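Multicopper oxidase (Arthrobacter sp. FB24, PDB 3GDC) probably catalyses the copper-dependent oxidation of phenolic substrates by molecular oxygen, as in laccases built from two cupredoxin-like domains per subunit. Local coordinates at residues V212-P217 with Q248-R253; A6-I11 with D45-P50; L34-I39 with A75-F80. One frame throughout, in Å; residues are numbered along the deposited sequence.

Interaction 1: residues V212-P217 with Q248-R253; sequences VLEYDP and QVQGQR
Gln250 and the backbone of Val212 form a buried polar contact between two loops of the second cupredoxin-like domain, one joining strands 205-211 and 218-223, the other following strand 245-249. Gln250 reaches across with its chain extended beyond CG, which stands anti to the backbone N (chi1 -169°). Gln250 NE2 gives a nearly straight hydrogen bond of 3.0 Å to Val212 O, arriving from above the carbonyl plane, and a second, weak one of 3.3 Å to Glu214 OE1. The Glu214 carboxylate and Gln250 amide are almost perpendicular. On the second subunit, Thr273 bonds Glu214 OE1 and His271 bonds Gln250 OE1. Glu214 OE2 also accepts from Tyr215 N at 2.8 Å, which fixes the carboxylate at both oxygens. A water bridges the backbones, donating to Pro217 O and accepting from Gln250 N. An alanine in place of Gln250 would probably leave Val212 O without this donor and His271 of the second subunit without its amide mate. Val249 to Gln252 form a type II beta turn with Gly251 third. The Gln250 side chain lies about 6 Å from a copper ion at the subunit interface, consistent with the interdomain copper site of two-domain multicopper oxidases.

Interaction 2: residues A6-I11 with D45-P50; sequences AERAGI and DFEIAP
Arg8 and Glu47 pair at the outer side of a contact that sets the short N-terminal helix 6-9 and its exit against the end of strand 33-49, in the cupredoxin-like sheet of the first domain. The charged part is a side-on salt bridge, in which the arginine offers two nitrogens to the two carboxylate oxygens. Arg8 NE binds Glu47 OE1 at 3.0 Å in an almost straight line, and Arg8 NH2 binds Glu47 OE2 at 2.8 Å. The guanidinium and carboxylate planes are turned 66° apart, and both nitrogens come from above the carboxylate plane. Arg8 reaches over because its chain runs extended from CG to NE. Glu47 OE2 also accepts from Gly51 N, just past the strand, which gives that oxygen a second donor.

The backbone part centres on Ala9 O, which takes a 3.2 Å hydrogen bond from Glu47 N on a lone pair and a CA-H...O contact from Phe46. Gly10 leaves the helix with positive phi (94°), a conformation in which a CB would jam against the preceding carbonyl.

The apolar part is formed by Ile11 and Phe46, whose side chains cross at about a right angle. Gly10 O lies at the edge of the Phe46 ring, in its plane, 3.7 Å from CE1, while Ile11 CG1 comes to 3.4 Å from Phe46 CD1.

Interaction 3: residues L34-I39 with A75-F80; sequences LREWDI and ALRIHF
Trp37, Leu76, Ile78 and Ile39 make the apolar centre of this strand pair, all on the same face of the sheet. The rim of the Trp37 indole meets Leu76, whose CD2 lies near the ring plane, 4.0 Å from Trp37 CH2. Ile78 CG2 is 3.7 Å from CD1 of Ile39, two residues beyond Trp37 on the other strand. Leu68 of strand 67-71 packs on both Trp37 and Ile78, and Trp37 NE1 is bonded to Asp21 O. The Arg35 side chain starts on this face too, its CB against Leu76 CD2, but its end leads away to Asp74 and Arg22.

Between the faces, residues 34-39 and 75-80, of strands 33-49 and 75-82, run parallel with their axes 17° apart, as neighbours in a cupredoxin-type beta sandwich. Five backbone hydrogen bonds alternate between them, from Arg35 N to Ala75 O through to Ile39 N to His79 O; this last donor stands above the carbonyl plane.

The opposite face carries Leu34, Glu36, Asp38, Ala75, Arg77 and His79. Leu34 CD1 packs on Ala75 CB, while its CD2 sits over the centre of one face of the Arg77 guanidinium. With CG anti to the carbonyl carbon (chi1 -48°) and the chain extended beyond it, Glu36 lies beside Arg77, pointing the same way, Glu36 OE1 4.0 Å from Arg77 NH1, beyond salt-bridge range. Glu36 OE1 accepts a hydrogen bond of 2.8 Å from His79 NE2, which lies on the anti side of the carboxylate, with the oxygen nearly in the ring plane. His79 ND1 is hydrogen-bonded with Thr118 OG1, so both ring nitrogens have partners, which would fix the imidazole's rotation. Asp38 OD1 comes to 3.5 Å from His79 CD2, and Asp38 OD2 forms a salt bridge with Arg24.

In the fold
Interaction 1 is the buried one, mainly polar and tied to a second subunit, whereas interactions 2 and 3 are partly buried and meet no other protein chain of the assembly. Interactions 2 and 3 share strand 33-49 but use different parts of it: 34-39 pairs with a parallel neighbour inside the sheet, and 45-50 receives the N-terminal helix. Their centres lie about 28 Å apart. The chemistry follows the place in the fold: interior amide and carboxylate bonds near copper in interaction 1, a charged pair at the outer side of interaction 2, and in interaction 3 a regular backbone ladder between a mostly apolar face and a more polar one.

Interaction 1: residues V212-P217 with Q248-R253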
loop_
_atom_site.group_PDB
_atom_site.type_symbol
_atom_site.label_atom_id
_atom_site.label_comp_id
_atom_site.label_asym_id
_atom_site.label_seq_id
_atom_site.Cartn_x
_atom_site.Cartn_y
_atom_site.Cartn_z
ATOM N N VAL A 212 8.771 8.956 -6.453
ATOM C CA VAL A 212 9.969 9.336 -5.683
ATOM C C VAL A 212 9.657 10.195 -4.445
ATOM O O VAL A 212 10.560 10.694 -3.784
ATOM C CB VAL A 212 11.036 10.025 -6.549
ATOM C CG1 VAL A 212 11.420 9.145 -7.718
ATOM C CG2 VAL A 212 10.534 11.393 -7.042
ATOM N N LEU A 213 8.371 10.361 -4.140
ATOM C CA LEU A 213 7.966 11.245 -3.058
ATOM C C LEU A 213 8.656 10.919 -1.730
ATOM O O LEU A 213 8.580 9.802 -1.229
ATOM C CB LEU A 213 6.439 11.229 -2.903
ATOM C CG LEU A 213 5.843 12.047 -1.760
ATOM C CD1 LEU A 213 6.133 13.536 -1.954
ATOM C CD2 LEU A 213 4.343 11.774 -1.747
ATOM N N GLU A 214 9.347 11.908 -1.183
ATOM C CA GLU A 214 10.009 11.765 0.098
ATOM C C GLU A 214 9.075 12.254 1.216
ATOM O O GLU A 214 8.112 13.001 0.953
ATOM C CB GLU A 214 11.335 12.548 0.089
ATOM C CG GLU A 214 12.199 12.386 1.345
ATOM C CD GLU A 214 12.463 10.923 1.667
ATOM O OE1 GLU A 214 13.388 10.354 1.046
ATOM O OE2 GLU A 214 11.726 10.344 2.508
ATOM N N TYR A 215 9.346 11.790 2.441
ATOM C CA TYR A 215 8.661 12.226 3.679
ATOM C C TYR A 215 7.288 11.565 3.883
ATOM O O TYR A 215 7.058 10.905 4.905
ATOM C CB TYR A 215 8.606 13.766 3.793
ATOM C CG TYR A 215 9.966 14.438 3.661
ATOM C CD1 TYR A 215 10.941 14.282 4.645
ATOM C CD2 TYR A 215 10.271 15.230 2.552
ATOM C CE1 TYR A 215 12.189 14.882 4.519
ATOM C CE2 TYR A 215 11.524 15.835 2.418
ATOM C CZ TYR A 215 12.470 15.661 3.407
ATOM O OH TYR A 215 13.708 16.259 3.287
ATOM N N ASP A 216 6.387 11.732 2.918
ATOM C CA ASP A 216 5.084 11.064 2.950
ATOM C C ASP A 216 5.242 9.588 2.569
ATOM O O ASP A 216 5.895 9.279 1.574
ATOM C CB ASP A 216 4.113 11.753 1.992
ATOM C CG ASP A 216 3.799 13.185 2.402
ATOM O OD1 ASP A 216 3.107 13.372 3.431
ATOM O OD2 ASP A 216 4.225 14.117 1.687
ATOM N N PRO A 217 4.643 8.670 3.352
ATOM C CA PRO A 217 4.911 7.244 3.120
ATOM C C PRO A 217 4.298 6.633 1.852
ATOM O O PRO A 217 4.790 5.613 1.373
ATOM C CB PRO A 217 4.333 6.567 4.371
ATOM C CG PRO A 217 3.268 7.506 4.853
ATOM C CD PRO A 217 3.723 8.892 4.489
ATOM N N GLN A 248 1.538 3.649 -4.540
ATOM C CA GLN A 248 2.966 3.348 -4.584
ATOM C C GLN A 248 3.658 3.998 -3.397
ATOM O O GLN A 248 3.482 5.186 -3.155
ATOM C CB GLN A 248 3.569 3.916 -5.874
ATOM C CG GLN A 248 3.028 3.303 -7.172
ATOM C CD GLN A 248 3.639 3.945 -8.417
ATOM O OE1 GLN A 248 4.226 5.019 -8.340
ATOM N NE2 GLN A 248 3.502 3.281 -9.563
ATOM N N VAL A 249 4.471 3.243 -2.664
ATOM C CA VAL A 249 5.367 3.867 -1.697
ATOM C C VAL A 249 6.590 4.360 -2.476
ATOM O O VAL A 249 6.718 4.084 -3.670
ATOM C CB VAL A 249 5.806 2.882 -0.591
ATOM C CG1 VAL A 249 4.583 2.320 0.145
ATOM C CG2 VAL A 249 6.694 1.735 -1.185
ATOM N N GLN A 250 7.490 5.076 -1.815
ATOM C CA GLN A 250 8.684 5.569 -2.505
ATOM C C GLN A 250 9.517 4.384 -2.994
ATOM O O GLN A 250 9.739 3.427 -2.244
ATOM C CB GLN A 250 9.520 6.450 -1.583
ATOM C CG GLN A 250 10.612 7.198 -2.330
ATOM C CD GLN A 250 11.642 7.813 -1.415
ATOM O OE1 GLN A 250 12.253 7.128 -0.589
ATOM N NE2 GLN A 250 11.859 9.113 -1.565
ATOM N N GLY A 251 9.945 4.440 -4.254
ATOM C CA GLY A 251 10.719 3.341 -4.834
ATOM C C GLY A 251 9.861 2.406 -5.664
ATOM O O GLY A 251 10.394 1.688 -6.506
ATOM N N GLN A 252 8.540 2.405 -5.440
ATOM C CA GLN A 252 7.639 1.617 -6.285
ATOM C C GLN A 252 7.292 2.369 -7.564
ATOM O O GLN A 252 7.313 3.595 -7.609
ATOM C CB GLN A 252 6.357 1.169 -5.553
ATOM C CG GLN A 252 6.592 0.114 -4.458
ATOM C CD GLN A 252 5.306 -0.407 -3.824
ATOM O OE1 GLN A 252 5.112 -1.620 -3.684
ATOM N NE2 GLN A 252 4.426 0.496 -3.446
ATOM N N ARG A 253 6.979 1.605 -8.595
ATOM C CA ARG A 253 6.750 2.137 -9.932
ATOM C C ARG A 253 6.107 1.039 -10.753
ATOM O O ARG A 253 6.092 -0.121 -10.336
ATOM C CB ARG A 253 8.047 2.669 -10.573
ATOM C CG ARG A 253 9.079 1.610 -10.990
ATOM C CD ARG A 253 9.861 1.095 -9.794
ATOM N NE ARG A 253 10.945 0.191 -10.196
ATOM C CZ ARG A 253 11.734 -0.464 -9.350
ATOM N NH1 ARG A 253 11.592 -0.323 -8.034
ATOM N NH2 ARG A 253 12.682 -1.267 -9.827
HETATM O O HOH W 1 7.681 5.507 1.123
#

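Interaction 2: residues A6-I11 with D45-P50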
loop_
_atom_site.group_PDB
_atom_site.type_symbol
_atom_site.label_atom_id
_atom_site.label_comp_id
_atom_site.label_asym_id
_atom_site.label_seq_id
_atom_site.Cartn_x
_atom_site.Cartn_y
_atom_site.Cartn_z
ATOM N N ALA A 6 6.938 26.894 -18.161
ATOM C CA ALA A 6 8.165 26.113 -18.288
ATOM C C ALA A 6 9.420 26.964 -18.479
ATOM O O ALA A 6 10.420 26.751 -17.794
ATOM C CB ALA A 6 8.024 25.083 -19.424
ATOM N N GLU A 7 9.360 27.933 -19.396
ATOM C CA GLU A 7 10.497 28.814 -19.664
ATOM C C GLU A 7 10.962 29.535 -18.404
ATOM O O GLU A 7 12.160 29.646 -18.161
ATOM C CB GLU A 7 10.155 29.834 -20.756
ATOM C CG GLU A 7 11.340 30.696 -21.185
ATOM C CD GLU A 7 11.125 31.385 -22.525
ATOM O OE1 GLU A 7 10.519 30.760 -23.433
ATOM O OE2 GLU A 7 11.579 32.544 -22.676
ATOM N N ARG A 8 10.004 30.010 -17.613
ATOM C CA ARG A 8 10.279 30.728 -16.370
ATOM C C ARG A 8 10.697 29.775 -15.250
ATOM O O ARG A 8 11.597 30.079 -14.462
ATOM C CB ARG A 8 9.035 31.521 -15.959
ATOM C CG ARG A 8 9.128 32.231 -14.623
ATOM C CD ARG A 8 7.930 33.153 -14.443
ATOM N NE ARG A 8 7.666 33.421 -13.034
ATOM C CZ ARG A 8 6.535 33.948 -12.568
ATOM N NH1 ARG A 8 5.541 34.264 -13.400
ATOM N NH2 ARG A 8 6.398 34.150 -11.269
ATOM N N ALA A 9 10.041 28.618 -15.188
ATOM C CA ALA A 9 10.294 27.654 -14.119
ATOM C C ALA A 9 11.673 26.992 -14.212
ATOM O O ALA A 9 12.310 26.721 -13.186
ATOM C CB ALA A 9 9.208 26.601 -14.113
ATOM N N GLY A 10 12.122 26.731 -15.438
ATOM C CA GLY A 10 13.374 26.016 -15.664
ATOM C C GLY A 10 13.171 24.520 -15.842
ATOM O O GLY A 10 14.146 23.778 -15.968
ATOM N N ILE A 11 11.907 24.084 -15.828
ATOM C CA ILE A 11 11.507 22.685 -16.087
ATOM C C ILE A 11 10.313 22.692 -17.052
ATOM O O ILE A 11 9.397 23.510 -16.885
ATOM C CB ILE A 11 11.051 21.959 -14.776
ATOM C CG1 ILE A 11 12.145 21.958 -13.705
ATOM C CG2 ILE A 11 10.592 20.523 -15.060
ATOM C CD1 ILE A 11 11.639 21.562 -12.308
ATOM N N ASP A 45 18.480 26.616 -9.340
ATOM C CA ASP A 45 17.220 27.149 -8.821
ATOM C C ASP A 45 16.091 26.916 -9.813
ATOM O O ASP A 45 16.276 27.086 -11.023
ATOM C CB ASP A 45 17.340 28.652 -8.549
ATOM C CG ASP A 45 18.224 28.968 -7.362
ATOM O OD1 ASP A 45 18.627 28.040 -6.628
ATOM O OD2 ASP A 45 18.502 30.168 -7.148
ATOM N N PHE A 46 14.922 26.548 -9.282
ATOM C CA PHE A 46 13.720 26.309 -10.069
ATOM C C PHE A 46 12.560 27.067 -9.434
ATOM O O PHE A 46 12.361 26.991 -8.224
ATOM C CB PHE A 46 13.381 24.818 -10.097
ATOM C CG PHE A 46 14.468 23.951 -10.690
ATOM C CD1 PHE A 46 14.546 23.757 -12.067
ATOM C CD2 PHE A 46 15.395 23.313 -9.869
ATOM C CE1 PHE A 46 15.548 22.937 -12.632
ATOM C CE2 PHE A 46 16.405 22.500 -10.414
ATOM C CZ PHE A 46 16.473 22.303 -11.794
ATOM N N GLU A 47 11.804 27.802 -10.245
ATOM C CA GLU A 47 10.594 28.443 -9.742
ATOM C C GLU A 47 9.418 27.484 -9.869
ATOM O O GLU A 47 8.814 27.374 -10.932
ATOM C CB GLU A 47 10.320 29.767 -10.471
ATOM C CG GLU A 47 9.134 30.518 -9.861
ATOM C CD GLU A 47 9.049 31.975 -10.286
ATOM O OE1 GLU A 47 9.836 32.423 -11.144
ATOM O OE2 GLU A 47 8.176 32.679 -9.743
ATOM N N ILE A 48 9.101 26.786 -8.776
ATOM C CA ILE A 48 8.099 25.714 -8.814
ATOM C C ILE A 48 6.658 26.198 -8.624
ATOM O O ILE A 48 5.703 25.562 -9.094
ATOM C CB ILE A 48 8.434 24.580 -7.812
ATOM C CG1 ILE A 48 8.680 25.145 -6.408
ATOM C CG2 ILE A 48 9.663 23.792 -8.315
ATOM C CD1 ILE A 48 8.467 24.157 -5.269
ATOM N N ALA A 49 6.521 27.317 -7.920
ATOM C CA ALA A 49 5.250 27.994 -7.713
ATOM C C ALA A 49 5.543 29.495 -7.848
ATOM O O ALA A 49 6.685 29.912 -7.627
ATOM C CB ALA A 49 4.697 27.664 -6.335
ATOM N N PRO A 50 4.536 30.308 -8.238
ATOM C CA PRO A 50 4.843 31.736 -8.413
ATOM C C PRO A 50 5.532 32.351 -7.191
ATOM O O PRO A 50 4.962 32.379 -6.094
ATOM C CB PRO A 50 3.463 32.366 -8.650
ATOM C CG PRO A 50 2.663 31.263 -9.270
ATOM C CD PRO A 50 3.122 30.016 -8.541
#

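Interaction 3: residues L34-I39 with A75-F80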
loop_
_atom_site.group_PDB
_atom_site.type_symbol
_atom_site.label_atom_id
_atom_site.label_comp_id
_atom_site.label_asym_id
_atom_site.label_seq_id
_atom_site.Cartn_x
_atom_site.Cartn_y
_atom_site.Cartn_z
ATOM N N LEU A 34 26.005 -1.047 -27.215
ATOM C CA LEU A 34 26.592 -0.291 -26.117
ATOM C C LEU A 34 25.927 1.078 -26.091
ATOM O O LEU A 34 26.017 1.842 -27.052
ATOM C CB LEU A 34 28.108 -0.150 -26.292
ATOM C CG LEU A 34 28.837 0.725 -25.261
ATOM C CD1 LEU A 34 28.783 0.119 -23.851
ATOM C CD2 LEU A 34 30.283 0.968 -25.676
ATOM N N ARG A 35 25.255 1.388 -24.985
ATOM C CA ARG A 35 24.458 2.603 -24.897
ATOM C C ARG A 35 25.032 3.478 -23.789
ATOM O O ARG A 35 25.254 2.994 -22.680
ATOM C CB ARG A 35 23.003 2.216 -24.603
ATOM C CG ARG A 35 21.996 3.297 -24.826
ATOM C CD ARG A 35 20.581 2.773 -24.532
ATOM N NE ARG A 35 20.155 1.708 -25.441
ATOM C CZ ARG A 35 19.620 1.897 -26.647
ATOM N NH1 ARG A 35 19.417 3.120 -27.120
ATOM N NH2 ARG A 35 19.270 0.845 -27.383
ATOM N N GLU A 36 25.284 4.748 -24.086
ATOM C CA GLU A 36 25.987 5.639 -23.147
ATOM C C GLU A 36 25.327 6.995 -22.947
ATOM O O GLU A 36 24.764 7.577 -23.869
ATOM C CB GLU A 36 27.436 5.867 -23.586
ATOM C CG GLU A 36 28.169 4.597 -23.943
ATOM C CD GLU A 36 29.561 4.872 -24.431
ATOM O OE1 GLU A 36 30.376 5.367 -23.627
ATOM O OE2 GLU A 36 29.834 4.588 -25.619
ATOM N N TRP A 37 25.437 7.516 -21.729
ATOM C CA TRP A 37 24.905 8.834 -21.426
ATOM C C TRP A 37 25.907 9.616 -20.608
ATOM O O TRP A 37 26.675 9.033 -19.840
ATOM C CB TRP A 37 23.632 8.728 -20.588
ATOM C CG TRP A 37 22.470 8.025 -21.200
ATOM C CD1 TRP A 37 21.445 8.596 -21.886
ATOM C CD2 TRP A 37 22.175 6.622 -21.125
ATOM N NE1 TRP A 37 20.537 7.638 -22.260
ATOM C CE2 TRP A 37 20.956 6.418 -21.804
ATOM C CE3 TRP A 37 22.827 5.517 -20.559
ATOM C CZ2 TRP A 37 20.368 5.156 -21.931
ATOM C CZ3 TRP A 37 22.244 4.259 -20.681
ATOM C CH2 TRP A 37 21.020 4.092 -21.358
ATOM N N ASP A 38 25.872 10.935 -20.748
ATOM C CA ASP A 38 26.590 11.822 -19.837
ATOM C C ASP A 38 25.583 12.470 -18.902
ATOM O O ASP A 38 24.623 13.103 -19.361
ATOM C CB ASP A 38 27.323 12.929 -20.597
ATOM C CG ASP A 38 28.256 12.391 -21.647
ATOM O OD1 ASP A 38 28.952 11.401 -21.362
ATOM O OD2 ASP A 38 28.284 12.960 -22.758
ATOM N N ILE A 39 25.805 12.316 -17.603
ATOM C CA ILE A 39 24.907 12.867 -16.590
ATOM C C ILE A 39 25.756 13.712 -15.649
ATOM O O ILE A 39 26.799 13.257 -15.155
ATOM C CB ILE A 39 24.155 11.735 -15.823
ATOM C CG1 ILE A 39 23.226 10.956 -16.779
ATOM C CG2 ILE A 39 23.377 12.299 -14.626
ATOM C CD1 ILE A 39 22.306 9.909 -16.113
ATOM N N ALA A 75 24.483 -3.173 -23.106
ATOM C CA ALA A 75 25.561 -2.805 -22.207
ATOM C C ALA A 75 25.448 -1.302 -21.979
ATOM O O ALA A 75 25.384 -0.528 -22.940
ATOM C CB ALA A 75 26.921 -3.164 -22.816
ATOM N N LEU A 76 25.409 -0.892 -20.713
ATOM C CA LEU A 76 25.180 0.520 -20.367
ATOM C C LEU A 76 26.386 1.175 -19.716
ATOM O O LEU A 76 27.089 0.550 -18.914
ATOM C CB LEU A 76 23.957 0.672 -19.437
ATOM C CG LEU A 76 22.640 -0.014 -19.830
ATOM C CD1 LEU A 76 21.525 0.377 -18.854
ATOM C CD2 LEU A 76 22.227 0.317 -21.256
ATOM N N ARG A 77 26.604 2.438 -20.065
ATOM C CA ARG A 77 27.612 3.277 -19.425
ATOM C C ARG A 77 27.003 4.636 -19.119
ATOM O O ARG A 77 26.524 5.334 -20.025
ATOM C CB ARG A 77 28.842 3.459 -20.322
ATOM C CG ARG A 77 29.654 2.195 -20.520
ATOM C CD ARG A 77 30.911 2.487 -21.324
ATOM N NE ARG A 77 31.579 1.244 -21.699
ATOM C CZ ARG A 77 32.497 1.140 -22.655
ATOM N NH1 ARG A 77 32.866 2.208 -23.357
ATOM N NH2 ARG A 77 33.040 -0.039 -22.915
ATOM N N ILE A 78 27.015 5.003 -17.842
ATOM C CA ILE A 78 26.593 6.333 -17.427
ATOM C C ILE A 78 27.800 7.087 -16.920
ATOM O O ILE A 78 28.353 6.740 -15.879
ATOM C CB ILE A 78 25.515 6.271 -16.323
ATOM C CG1 ILE A 78 24.267 5.527 -16.828
ATOM C CG2 ILE A 78 25.197 7.666 -15.802
ATOM C CD1 ILE A 78 23.425 6.311 -17.754
ATOM N N HIS A 79 28.205 8.105 -17.671
ATOM C CA HIS A 79 29.374 8.920 -17.340
ATOM C C HIS A 79 28.916 10.063 -16.460
ATOM O O HIS A 79 28.388 11.069 -16.949
ATOM C CB HIS A 79 30.029 9.463 -18.617
ATOM C CG HIS A 79 30.350 8.397 -19.616
ATOM N ND1 HIS A 79 31.429 7.552 -19.476
ATOM C CD2 HIS A 79 29.721 8.020 -20.756
ATOM C CE1 HIS A 79 31.451 6.697 -20.485
ATOM N NE2 HIS A 79 30.424 6.960 -21.274
ATOM N N PHE A 80 29.101 9.879 -15.162
ATOM C CA PHE A 80 28.640 10.814 -14.148
ATOM C C PHE A 80 29.731 11.811 -13.795
ATOM O O PHE A 80 30.870 11.419 -13.538
ATOM C CB PHE A 80 28.216 10.041 -12.891
ATOM C CG PHE A 80 27.718 10.918 -11.770
ATOM C CD1 PHE A 80 26.715 11.861 -11.993
ATOM C CD2 PHE A 80 28.237 10.779 -10.484
ATOM C CE1 PHE A 80 26.236 12.662 -10.946
ATOM C CE2 PHE A 80 27.770 11.569 -9.434
ATOM C CZ PHE A 80 26.769 12.516 -9.665
#